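Local coordinates for protein tapirin (Caldicellulosiruptor kristjanssonii, PDB 6N2B) that probably helps the bacterium attach to plant material by binding cellulose, and carries a bound calcium ion in its beta-helical C-terminal domain, at residues A[319-324]-A[338-343]; A[359-364]-A[380-385]; A[450-455]-A[540-545]; A[479-484]-A[509-514]. All coordinates share one frame; numbering follows the deposited sequence.

Overall arrangement
Going from the N terminus, contact 1 pairs strands 319-322 and 338-341, with 13 residues between its segments. Contact 2 follows in series and pairs strands 359-363 and 380-384, with 15 residues between its segments. Strands 338-341 and 359-363 are neighbours in one parallel sheet, so contacts 1 and 2 join successive turns of the beta-helix. Contact 3 closes a long loop, with 84 residues between its segments, and ties strand 448-453 to helix 536-546. Contact 4 is nested inside that loop and pairs strands 478-483 and 510-513. The centres of contacts 3 and 4 are about 8 Å apart, while those of contacts 2 and 3 are about 53 Å apart.

Contact 1: A[319-324]-A[338-343]; sequences EVQVKN and KLTVTD
Glu-319 and Lys-338 lie side by side and point the same way, with Glu-319 CB 3.9 Å from Lys-338 CB. Glu-319 crosses Thr-340 at about a right angle. Its CG is anti to the backbone N (chi1 167°), and the chain beyond is extended, with the carboxylate ending beside Thr-340. Thr-340 OG1 gives a weak hydrogen bond to Glu-319 OE2 at 3.5 Å. Lys-338 NZ stays 4.3 Å from Glu-319 OE2, and its salt bridge is with Glu-361 on the next strand. An alanine in place of Glu-319 would probably leave Thr-340 OG1 without this weak acceptor and open a gap beside Thr-340, though the salt bridge of Lys-338 to Glu-361 would remain. Gln-321 runs alongside Thr-340, with CG 3.8 Å from Thr-340 OG1. Lys-323 NZ bonds back to Gln-321 OE1 within segment 319-324.

The two strands are parallel and in register, as in successive turns of a parallel beta-helix. Val-320 N bonds to Lys-338 O, Thr-340 N to Val-320 O, Val-322 N to Thr-340 O, and Thr-342 N to Val-322 O.

The other face carries Val-320, Val-322, Leu-339 and Val-341, all buried. Val-320 and Leu-339 meet obliquely, CG1 to CD1 at 4.0 Å. The same Leu-339 CD1 lies 4.2 Å from Val-322 CG2, so one methyl group touches both valines. Phe-328 and Thr-347, on two further strands, pack against this apolar face. Beyond the strands, Asn-324 and Asp-343 lie side by side. The amide and carboxylate planes are 9° apart, and Asn-324 ND2 bonds to Asn-304.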
loop_
_atom_site.group_PDB
_atom_site.type_symbol
_atom_site.label_atom_id
_atom_site.label_comp_id
_atom_site.label_asym_id
_atom_site.label_seq_id
_atom_site.Cartn_x
_atom_site.Cartn_y
_atom_site.Cartn_z
ATOM N N GLU A 319 -9.566 10.683 13.681
ATOM C CA GLU A 319 -9.816 9.810 14.821
ATOM C C GLU A 319 -9.267 8.418 14.525
ATOM O O GLU A 319 -9.688 7.766 13.559
ATOM C CB GLU A 319 -11.317 9.774 15.130
ATOM C CG GLU A 319 -11.835 8.689 16.084
ATOM C CD GLU A 319 -13.378 8.631 16.100
ATOM O OE1 GLU A 319 -13.991 8.930 15.053
ATOM O OE2 GLU A 319 -13.994 8.293 17.138
ATOM N N VAL A 320 -8.321 7.974 15.346
ATOM C CA VAL A 320 -7.856 6.595 15.297
ATOM C C VAL A 320 -8.845 5.769 16.103
ATOM O O VAL A 320 -8.967 5.949 17.313
ATOM C CB VAL A 320 -6.434 6.447 15.850
ATOM C CG1 VAL A 320 -5.985 4.995 15.752
ATOM C CG2 VAL A 320 -5.452 7.376 15.126
ATOM N N GLN A 321 -9.574 4.892 15.434
ATOM C CA GLN A 321 -10.443 3.945 16.107
ATOM C C GLN A 321 -9.763 2.591 16.158
ATOM O O GLN A 321 -9.213 2.124 15.163
ATOM C CB GLN A 321 -11.778 3.788 15.395
ATOM C CG GLN A 321 -12.540 5.051 15.106
ATOM C CD GLN A 321 -13.690 4.793 14.126
ATOM O OE1 GLN A 321 -14.694 4.149 14.474
ATOM N NE2 GLN A 321 -13.532 5.274 12.885
ATOM N N VAL A 322 -9.820 1.958 17.316
ATOM C CA VAL A 322 -9.358 0.596 17.499
ATOM C C VAL A 322 -10.537 -0.145 18.112
ATOM O O VAL A 322 -10.914 0.132 19.256
ATOM C CB VAL A 322 -8.119 0.537 18.404
ATOM C CG1 VAL A 322 -7.621 -0.892 18.574
ATOM C CG2 VAL A 322 -7.027 1.427 17.846
ATOM N N LYS A 323 -11.153 -1.051 17.351
ATOM C CA LYS A 323 -12.369 -1.677 17.856
ATOM C C LYS A 323 -12.522 -3.088 17.307
ATOM O O LYS A 323 -11.736 -3.552 16.472
ATOM C CB LYS A 323 -13.614 -0.837 17.529
ATOM C CG LYS A 323 -13.898 -0.677 16.054
ATOM C CD LYS A 323 -14.743 0.553 15.764
ATOM C CE LYS A 323 -15.521 0.395 14.453
ATOM N NZ LYS A 323 -16.419 1.558 14.160
ATOM N N ASN A 324 -13.560 -3.759 17.809
ATOM C CA ASN A 324 -13.938 -5.117 17.415
ATOM C C ASN A 324 -12.759 -6.080 17.522
ATOM O O ASN A 324 -12.468 -6.848 16.608
ATOM C CB ASN A 324 -14.552 -5.125 16.020
ATOM C CG ASN A 324 -15.859 -4.360 15.974
ATOM O OD1 ASN A 324 -16.786 -4.671 16.724
ATOM N ND2 ASN A 324 -15.929 -3.326 15.134
ATOM N N LYS A 338 -7.909 12.242 17.830
ATOM C CA LYS A 338 -8.697 11.456 18.759
ATOM C C LYS A 338 -8.231 10.006 18.685
ATOM O O LYS A 338 -7.847 9.511 17.621
ATOM C CB LYS A 338 -10.203 11.566 18.453
ATOM C CG LYS A 338 -11.098 11.198 19.630
ATOM C CD LYS A 338 -12.584 11.268 19.316
ATOM C CE LYS A 338 -13.402 10.921 20.579
ATOM N NZ LYS A 338 -14.888 10.878 20.416
ATOM N N LEU A 339 -8.219 9.345 19.835
ATOM C CA LEU A 339 -8.063 7.903 19.900
ATOM C C LEU A 339 -9.299 7.378 20.594
ATOM O O LEU A 339 -9.632 7.843 21.685
ATOM C CB LEU A 339 -6.805 7.501 20.668
ATOM C CG LEU A 339 -6.745 6.007 21.006
ATOM C CD1 LEU A 339 -6.594 5.152 19.738
ATOM C CD2 LEU A 339 -5.642 5.702 22.012
ATOM N N THR A 340 -10.012 6.464 19.949
ATOM C CA THR A 340 -11.159 5.843 20.593
ATOM C C THR A 340 -10.987 4.336 20.521
ATOM O O THR A 340 -10.732 3.784 19.451
ATOM C CB THR A 340 -12.510 6.298 19.983
ATOM O OG1 THR A 340 -12.872 5.481 18.867
ATOM C CG2 THR A 340 -12.437 7.725 19.535
ATOM N N VAL A 341 -11.087 3.682 21.668
ATOM C CA VAL A 341 -11.050 2.232 21.764
ATOM C C VAL A 341 -12.425 1.778 22.238
ATOM O O VAL A 341 -12.921 2.253 23.264
ATOM C CB VAL A 341 -9.929 1.763 22.704
ATOM C CG1 VAL A 341 -9.733 0.258 22.613
ATOM C CG2 VAL A 341 -8.649 2.483 22.355
ATOM N N THR A 342 -13.057 0.890 21.477
ATOM C CA THR A 342 -14.408 0.431 21.766
ATOM C C THR A 342 -14.488 -1.047 21.437
ATOM O O THR A 342 -13.598 -1.610 20.797
ATOM C CB THR A 342 -15.461 1.182 20.933
ATOM O OG1 THR A 342 -15.049 2.537 20.738
ATOM C CG2 THR A 342 -16.840 1.168 21.607
ATOM N N ASP A 343 -15.578 -1.666 21.873
ATOM C CA ASP A 343 -15.995 -2.971 21.377
ATOM C C ASP A 343 -14.842 -3.972 21.415
ATOM O O ASP A 343 -14.574 -4.692 20.454
ATOM C CB ASP A 343 -16.591 -2.845 19.966
ATOM C CG ASP A 343 -17.658 -1.735 19.861
ATOM O OD1 ASP A 343 -18.683 -1.759 20.589
ATOM O OD2 ASP A 343 -17.461 -0.817 19.045
#

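Contact 2: A[359-364]-A[380-385]; sequences QLEVRN and AISISG
Leu-360 N bonds to Ala-380 O at 2.9 Å, one of four backbone hydrogen bonds that pair these parallel strands. Ser-382 N to Leu-360 O is weak. Val-362 N to Ser-382 O is straighter, with an angle of 166° at the hydrogen. Ser-384 N reaches Val-362 O at 3.2 Å. CA-H...O contacts run between these bonds, among them Ile-381 CA to Leu-360 O.

The apolar contacts are on the face of Leu-360, Val-362, Ile-381 and Ile-383. Leu-360 and Ile-381 lie side by side and point the same way, with Leu-360 CD2 4.1 Å from Ile-381 CD1. Val-362 CB meets Ile-383 CG2 at 4.2 Å. Leu-360 also touches Leu-376, and both isoleucines touch Arg-394, on other strands of the beta-helix.

The charged contacts are on the opposite face. Arg-363 NE forms a salt bridge with Glu-361 OE1 at 2.9 Å, meeting it from above the carboxylate plane. The arginine chain bends at chi3 (-56°), which turns NE back along its own strand. Its guanidinium then has Ser-382 OG at its edge, near the plane, and Ser-384 O over one face. Ser-384 CB lies 3.6 Å from Arg-363 NH1. Glu-361 OE2 takes a second salt bridge from Lys-338 on the preceding strand.

Strand 380-384 is the outermost of its sheet within this chain. Its hold on strand 359-363 is mainly backbone bonding and apolar packing. The cross-strand reach of Arg-363 adds contact with two serines, while its charge is probably balanced mainly by Glu-361.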
loop_
_atom_site.group_PDB
_atom_site.type_symbol
_atom_site.label_atom_id
_atom_site.label_comp_id
_atom_site.label_asym_id
_atom_site.label_seq_id
_atom_site.Cartn_x
_atom_site.Cartn_y
_atom_site.Cartn_z
ATOM N N GLN A 359 -8.255 14.345 22.131
ATOM C CA GLN A 359 -9.303 13.658 22.867
ATOM C C GLN A 359 -8.995 12.172 22.980
ATOM O O GLN A 359 -8.395 11.567 22.083
ATOM C CB GLN A 359 -10.666 13.849 22.202
ATOM C CG GLN A 359 -11.270 15.198 22.482
ATOM C CD GLN A 359 -12.496 15.444 21.660
ATOM O OE1 GLN A 359 -13.414 14.612 21.622
ATOM N NE2 GLN A 359 -12.526 16.587 20.981
ATOM N N LEU A 360 -9.428 11.587 24.094
ATOM C CA LEU A 360 -9.289 10.160 24.334
ATOM C C LEU A 360 -10.621 9.611 24.816
ATOM O O LEU A 360 -11.130 10.034 25.856
ATOM C CB LEU A 360 -8.192 9.888 25.358
ATOM C CG LEU A 360 -8.175 8.487 25.965
ATOM C CD1 LEU A 360 -7.971 7.436 24.889
ATOM C CD2 LEU A 360 -7.081 8.423 27.000
ATOM N N GLU A 361 -11.181 8.671 24.066
ATOM C CA GLU A 361 -12.434 8.018 24.412
ATOM C C GLU A 361 -12.190 6.521 24.518
ATOM O O GLU A 361 -11.587 5.933 23.620
ATOM C CB GLU A 361 -13.506 8.314 23.357
ATOM C CG GLU A 361 -14.913 7.832 23.721
ATOM C CD GLU A 361 -15.880 7.897 22.546
ATOM O OE1 GLU A 361 -16.606 6.899 22.313
ATOM O OE2 GLU A 361 -15.906 8.943 21.856
ATOM N N VAL A 362 -12.633 5.913 25.618
ATOM C CA VAL A 362 -12.595 4.466 25.812
ATOM C C VAL A 362 -13.987 4.020 26.242
ATOM O O VAL A 362 -14.665 4.724 26.999
ATOM C CB VAL A 362 -11.531 4.046 26.849
ATOM C CG1 VAL A 362 -11.371 2.514 26.890
ATOM C CG2 VAL A 362 -10.204 4.725 26.555
ATOM N N ARG A 363 -14.415 2.851 25.768
ATOM C CA ARG A 363 -15.830 2.520 25.772
ATOM C C ARG A 363 -15.981 1.020 25.572
ATOM O O ARG A 363 -15.039 0.347 25.150
ATOM C CB ARG A 363 -16.549 3.308 24.669
ATOM C CG ARG A 363 -18.063 3.338 24.704
ATOM C CD ARG A 363 -18.576 4.597 24.009
ATOM N NE ARG A 363 -18.018 5.828 24.586
ATOM C CZ ARG A 363 -18.516 6.478 25.645
ATOM N NH1 ARG A 363 -19.607 6.033 26.271
ATOM N NH2 ARG A 363 -17.920 7.588 26.083
ATOM N N ASN A 364 -17.170 0.510 25.913
ATOM C CA ASN A 364 -17.594 -0.863 25.643
ATOM C C ASN A 364 -16.456 -1.877 25.700
ATOM O O ASN A 364 -16.170 -2.541 24.697
ATOM C CB ASN A 364 -18.272 -0.951 24.272
ATOM C CG ASN A 364 -19.508 -0.071 24.164
ATOM O OD1 ASN A 364 -20.097 0.325 25.173
ATOM N ND2 ASN A 364 -19.911 0.235 22.930
ATOM N N ALA A 380 -8.626 15.977 26.719
ATOM C CA ALA A 380 -9.919 15.612 27.283
ATOM C C ALA A 380 -10.066 14.100 27.217
ATOM O O ALA A 380 -9.465 13.443 26.360
ATOM C CB ALA A 380 -11.077 16.287 26.549
ATOM N N ILE A 381 -10.883 13.557 28.120
ATOM C CA ILE A 381 -10.976 12.119 28.341
ATOM C C ILE A 381 -12.427 11.756 28.630
ATOM O O ILE A 381 -13.209 12.578 29.122
ATOM C CB ILE A 381 -10.053 11.684 29.500
ATOM C CG1 ILE A 381 -9.953 10.162 29.614
ATOM C CG2 ILE A 381 -10.540 12.300 30.795
ATOM C CD1 ILE A 381 -8.827 9.706 30.524
ATOM N N SER A 382 -12.790 10.511 28.312
ATOM C CA SER A 382 -14.158 10.045 28.526
ATOM C C SER A 382 -14.126 8.522 28.583
ATOM O O SER A 382 -14.125 7.868 27.539
ATOM C CB SER A 382 -15.092 10.535 27.427
ATOM O OG SER A 382 -16.277 9.743 27.378
ATOM N N ILE A 383 -14.140 7.976 29.790
ATOM C CA ILE A 383 -14.053 6.537 30.002
ATOM C C ILE A 383 -15.384 6.082 30.574
ATOM O O ILE A 383 -15.646 6.289 31.763
ATOM C CB ILE A 383 -12.906 6.167 30.942
ATOM C CG1 ILE A 383 -11.657 6.960 30.588
ATOM C CG2 ILE A 383 -12.622 4.691 30.860
ATOM C CD1 ILE A 383 -10.632 6.929 31.672
ATOM N N SER A 384 -16.222 5.457 29.748
ATOM C CA SER A 384 -17.470 4.849 30.215
ATOM C C SER A 384 -17.542 3.413 29.713
ATOM O O SER A 384 -17.890 3.168 28.553
ATOM C CB SER A 384 -18.698 5.636 29.764
ATOM O OG SER A 384 -19.866 5.178 30.441
ATOM N N GLY A 385 -17.242 2.465 30.592
ATOM C CA GLY A 385 -17.306 1.063 30.258
ATOM C C GLY A 385 -15.963 0.425 30.004
ATOM O O GLY A 385 -15.880 -0.807 29.965
#

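Contact 3: A[450-455]-A[540-545]; sequences VVYGES and SSITST
Strand 450-453 runs at 24° to helix 540-545, with the axes 10.2 Å apart at their closest, and Tyr-452 and Val-450 bridge the gap to Ser-541, Ile-542 and Thr-545. Tyr-452 OH and Ser-541 OG share a hydrogen bond of 2.7 Å, and either could be the donor. Ser-541 OG, anti to its backbone N (chi1 174°), meets the hydroxyl at the ring edge, near the ring plane.

Tyr-452 and Thr-545 reach toward each other tip to tip. Thr-545 CG2 lies 3.5 Å from Tyr-452 CE1. Thr-545 OG1 bonds to Ser-541 O at 2.9 Å, which ties down its rotation. That carbonyl also takes Thr-545 N, from the opposite face of its plane.

Val-450 supports the tyrosine from its own strand, with CG2 over one ring face, toward the rim. The same CG2 is 4.2 Å from Ile-542 CG1.

The bound calcium is about 9 Å from the tyrosine side chain, so this packing is near, but not part of, the metal site. Pro-427 touches both Tyr-452 and Thr-545. Helix 536-546 thus packs on strand 448-453, which pairs antiparallel with strand 436-441 on one side and parallel with strand 478-483 on the other.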
loop_
_atom_site.group_PDB
_atom_site.type_symbol
_atom_site.label_atom_id
_atom_site.label_comp_id
_atom_site.label_asym_id
_atom_site.label_seq_id
_atom_site.Cartn_x
_atom_site.Cartn_y
_atom_site.Cartn_z
ATOM N N VAL A 450 9.135 -4.347 -21.277
ATOM C CA VAL A 450 7.991 -3.576 -20.813
ATOM C C VAL A 450 6.895 -3.709 -21.859
ATOM O O VAL A 450 7.161 -3.608 -23.064
ATOM C CB VAL A 450 8.348 -2.103 -20.564
ATOM C CG1 VAL A 450 9.087 -1.529 -21.759
ATOM C CG2 VAL A 450 7.092 -1.325 -20.273
ATOM N N VAL A 451 5.674 -3.971 -21.403
ATOM C CA VAL A 451 4.534 -4.170 -22.286
ATOM C C VAL A 451 3.560 -3.012 -22.086
ATOM O O VAL A 451 3.099 -2.761 -20.968
ATOM C CB VAL A 451 3.883 -5.536 -22.029
ATOM C CG1 VAL A 451 2.589 -5.689 -22.826
ATOM C CG2 VAL A 451 4.891 -6.640 -22.392
ATOM N N TYR A 452 3.255 -2.295 -23.164
ATOM C CA TYR A 452 2.308 -1.188 -23.124
ATOM C C TYR A 452 0.965 -1.645 -23.674
ATOM O O TYR A 452 0.904 -2.245 -24.749
ATOM C CB TYR A 452 2.814 0.005 -23.925
ATOM C CG TYR A 452 4.107 0.576 -23.406
ATOM C CD1 TYR A 452 4.113 1.505 -22.375
ATOM C CD2 TYR A 452 5.338 0.182 -23.949
ATOM C CE1 TYR A 452 5.307 2.035 -21.902
ATOM C CE2 TYR A 452 6.540 0.708 -23.475
ATOM C CZ TYR A 452 6.512 1.636 -22.456
ATOM O OH TYR A 452 7.685 2.168 -21.979
ATOM N N GLY A 453 -0.103 -1.367 -22.931
ATOM C CA GLY A 453 -1.440 -1.703 -23.376
ATOM C C GLY A 453 -2.401 -0.549 -23.194
ATOM O O GLY A 453 -2.845 -0.287 -22.074
ATOM N N GLU A 454 -2.732 0.141 -24.295
ATOM C CA GLU A 454 -3.582 1.330 -24.232
ATOM C C GLU A 454 -5.004 1.004 -23.779
ATOM O O GLU A 454 -5.664 1.847 -23.157
ATOM C CB GLU A 454 -3.579 2.027 -25.597
ATOM C CG GLU A 454 -4.697 3.049 -25.830
ATOM C CD GLU A 454 -4.432 4.403 -25.190
ATOM O OE1 GLU A 454 -3.274 4.678 -24.816
ATOM O OE2 GLU A 454 -5.389 5.196 -25.059
ATOM N N SER A 455 -5.487 -0.207 -24.059
ATOM C CA SER A 455 -6.830 -0.638 -23.675
ATOM C C SER A 455 -6.808 -1.793 -22.680
ATOM O O SER A 455 -7.772 -2.560 -22.616
ATOM C CB SER A 455 -7.631 -1.056 -24.910
ATOM O OG SER A 455 -7.334 -0.236 -26.028
ATOM N N SER A 540 14.299 4.275 -19.948
ATOM C CA SER A 540 14.258 5.201 -21.073
ATOM C C SER A 540 12.972 5.033 -21.871
ATOM O O SER A 540 12.357 6.022 -22.283
ATOM C CB SER A 540 15.487 4.998 -21.965
ATOM O OG SER A 540 15.493 5.913 -23.053
ATOM N N SER A 541 12.535 3.792 -22.075
ATOM C CA SER A 541 11.281 3.573 -22.786
ATOM C C SER A 541 10.093 4.161 -22.022
ATOM O O SER A 541 9.224 4.811 -22.614
ATOM C CB SER A 541 11.081 2.083 -23.031
ATOM O OG SER A 541 9.798 1.879 -23.588
ATOM N N ILE A 542 10.040 3.937 -20.705
ATOM C CA ILE A 542 8.928 4.442 -19.902
ATOM C C ILE A 542 9.005 5.961 -19.777
ATOM O O ILE A 542 7.987 6.657 -19.878
ATOM C CB ILE A 542 8.916 3.763 -18.514
ATOM C CG1 ILE A 542 8.658 2.259 -18.655
ATOM C CG2 ILE A 542 7.902 4.447 -17.554
ATOM C CD1 ILE A 542 8.910 1.474 -17.394
ATOM N N THR A 543 10.204 6.494 -19.517
ATOM C CA THR A 543 10.356 7.939 -19.416
ATOM C C THR A 543 9.903 8.606 -20.703
ATOM O O THR A 543 9.161 9.597 -20.679
ATOM C CB THR A 543 11.811 8.309 -19.097
ATOM O OG1 THR A 543 12.208 7.732 -17.849
ATOM C CG2 THR A 543 11.964 9.803 -18.994
ATOM N N SER A 544 10.305 8.045 -21.843
ATOM C CA SER A 544 9.877 8.582 -23.126
ATOM C C SER A 544 8.363 8.467 -23.294
ATOM O O SER A 544 7.695 9.441 -23.644
ATOM C CB SER A 544 10.624 7.862 -24.241
ATOM O OG SER A 544 9.928 7.969 -25.463
ATOM N N THR A 545 7.800 7.291 -23.006
ATOM C CA THR A 545 6.381 7.038 -23.258
ATOM C C THR A 545 5.472 7.950 -22.424
ATOM O O THR A 545 4.487 8.505 -22.929
ATOM C CB THR A 545 6.084 5.567 -22.967
ATOM O OG1 THR A 545 6.690 4.760 -23.976
ATOM C CG2 THR A 545 4.603 5.291 -22.942
#

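Contact 4: A[479-484]-A[509-514]; sequences LYLASK and GAIITL
Gly-509 CA sits over one face of the Tyr-480 ring, toward the rim, in a CH-pi contact 4.0 Å from the ring centroid. CG of Tyr-480 is anti to the carbonyl carbon (chi1 -59°), and the ring leans toward segment 509-514, with CE2 3.7 Å from Gly-509 CA. Tyr-480 CD2 also touches Ala-510 CB. Farther on, Ala-482 CB faces Ile-512 CB at 4.3 Å. On the other face, Leu-481 CD1 meets Ile-511 CG1 at 4.2 Å. Lys-484 and Leu-514 cross at about a right angle.

Five backbone hydrogen bonds hold the two strands parallel and in register. Ala-510 N to Leu-479 O is long at 3.3 Å, while Ile-512 N to Leu-481 O is 2.8 Å. The chain turns a corner at Gly-509, as between two faces of a beta-helix.

A second shell covers both faces and meets the polar ends. Tyr-480 OH bonds to Lys-532 O. On helix 536-546, Ile-538 touches Tyr-480 and Ile-542 touches Ile-512. Ile-487 packs on Leu-481 and Ile-511. An alanine at Tyr-480 would probably leave Gly-509 without its ring cover and Lys-532 O without this donor.

Nearly all of this contact is buried, and its chemistry is apolar packing around satisfied backbone bonds. Buried hydroxyls have partners too: Ser-483 OG bonds to Gly-485 O, and Thr-513 OG1 to Ser-211. Lys-484, less buried, forms a salt bridge with Glu-454.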
loop_
_atom_site.group_PDB
_atom_site.type_symbol
_atom_site.label_atom_id
_atom_site.label_comp_id
_atom_site.label_asym_id
_atom_site.label_seq_id
_atom_site.Cartn_x
_atom_site.Cartn_y
_atom_site.Cartn_z
ATOM N N LEU A 479 9.229 -8.485 -16.073
ATOM C CA LEU A 479 8.066 -7.940 -16.755
ATOM C C LEU A 479 7.667 -6.603 -16.140
ATOM O O LEU A 479 7.460 -6.507 -14.926
ATOM C CB LEU A 479 6.913 -8.930 -16.662
ATOM C CG LEU A 479 6.095 -9.313 -17.877
ATOM C CD1 LEU A 479 4.742 -9.809 -17.395
ATOM C CD2 LEU A 479 5.955 -8.139 -18.817
ATOM N N TYR A 480 7.560 -5.581 -16.974
ATOM C CA TYR A 480 7.073 -4.263 -16.578
ATOM C C TYR A 480 5.803 -3.989 -17.383
ATOM O O TYR A 480 5.859 -3.828 -18.609
ATOM C CB TYR A 480 8.145 -3.199 -16.814
ATOM C CG TYR A 480 9.367 -3.526 -16.040
ATOM C CD1 TYR A 480 10.298 -4.429 -16.537
ATOM C CD2 TYR A 480 9.569 -2.988 -14.761
ATOM C CE1 TYR A 480 11.411 -4.773 -15.795
ATOM C CE2 TYR A 480 10.676 -3.322 -14.017
ATOM C CZ TYR A 480 11.592 -4.214 -14.534
ATOM O OH TYR A 480 12.700 -4.552 -13.793
ATOM N N LEU A 481 4.658 -3.994 -16.706
ATOM C CA LEU A 481 3.371 -3.820 -17.360
ATOM C C LEU A 481 2.934 -2.380 -17.183
ATOM O O LEU A 481 2.877 -1.887 -16.051
ATOM C CB LEU A 481 2.307 -4.754 -16.771
ATOM C CG LEU A 481 2.621 -6.238 -16.553
ATOM C CD1 LEU A 481 1.523 -6.947 -15.768
ATOM C CD2 LEU A 481 2.838 -6.925 -17.879
ATOM N N ALA A 482 2.605 -1.717 -18.291
ATOM C CA ALA A 482 2.081 -0.356 -18.246
ATOM C C ALA A 482 0.769 -0.312 -19.019
ATOM O O ALA A 482 0.743 -0.582 -20.225
ATOM C CB ALA A 482 3.099 0.649 -18.792
ATOM N N SER A 483 -0.321 0.022 -18.331
ATOM C CA SER A 483 -1.636 -0.067 -18.943
ATOM C C SER A 483 -2.528 1.113 -18.564
ATOM O O SER A 483 -2.457 1.654 -17.460
ATOM C CB SER A 483 -2.333 -1.379 -18.559
ATOM O OG SER A 483 -3.676 -1.363 -19.017
ATOM N N LYS A 484 -3.395 1.480 -19.499
ATOM C CA LYS A 484 -4.403 2.513 -19.321
ATOM C C LYS A 484 -5.781 1.915 -19.049
ATOM O O LYS A 484 -6.755 2.650 -18.858
ATOM C CB LYS A 484 -4.434 3.413 -20.567
ATOM C CG LYS A 484 -4.682 4.891 -20.312
ATOM C CD LYS A 484 -4.366 5.699 -21.583
ATOM C CE LYS A 484 -5.236 6.964 -21.706
ATOM N NZ LYS A 484 -5.180 7.563 -23.086
ATOM N N GLY A 509 9.180 -7.426 -11.461
ATOM C CA GLY A 509 9.264 -6.172 -12.191
ATOM C C GLY A 509 8.394 -5.104 -11.557
ATOM O O GLY A 509 8.665 -4.718 -10.420
ATOM N N ALA A 510 7.361 -4.614 -12.247
ATOM C CA ALA A 510 6.513 -3.565 -11.685
ATOM C C ALA A 510 5.327 -3.333 -12.610
ATOM O O ALA A 510 5.345 -3.728 -13.775
ATOM C CB ALA A 510 7.275 -2.251 -11.470
ATOM N N ILE A 511 4.301 -2.678 -12.076
ATOM C CA ILE A 511 3.045 -2.439 -12.779
ATOM C C ILE A 511 2.713 -0.956 -12.668
ATOM O O ILE A 511 2.590 -0.422 -11.559
ATOM C CB ILE A 511 1.902 -3.301 -12.216
ATOM C CG1 ILE A 511 2.318 -4.776 -12.213
ATOM C CG2 ILE A 511 0.635 -3.113 -13.014
ATOM C CD1 ILE A 511 1.374 -5.698 -11.463
ATOM N N ILE A 512 2.587 -0.292 -13.808
ATOM C CA ILE A 512 2.201 1.110 -13.877
ATOM C C ILE A 512 0.837 1.186 -14.540
ATOM O O ILE A 512 0.649 0.707 -15.662
ATOM C CB ILE A 512 3.215 1.945 -14.666
ATOM C CG1 ILE A 512 4.535 2.070 -13.906
ATOM C CG2 ILE A 512 2.589 3.284 -15.026
ATOM C CD1 ILE A 512 5.753 2.109 -14.812
ATOM N N THR A 513 -0.114 1.785 -13.863
ATOM C CA THR A 513 -1.470 1.855 -14.372
ATOM C C THR A 513 -1.860 3.318 -14.469
ATOM O O THR A 513 -1.556 4.111 -13.574
ATOM C CB THR A 513 -2.434 1.083 -13.469
ATOM O OG1 THR A 513 -2.691 1.851 -12.285
ATOM C CG2 THR A 513 -1.821 -0.268 -13.074
ATOM N N LEU A 514 -2.514 3.677 -15.569
ATOM C CA LEU A 514 -2.730 5.071 -15.898
ATOM C C LEU A 514 -4.190 5.455 -15.993
ATOM O O LEU A 514 -4.489 6.649 -16.072
ATOM C CB LEU A 514 -2.028 5.413 -17.220
ATOM C CG LEU A 514 -0.531 5.100 -17.177
ATOM C CD1 LEU A 514 0.042 4.859 -18.554
ATOM C CD2 LEU A 514 0.195 6.229 -16.510
#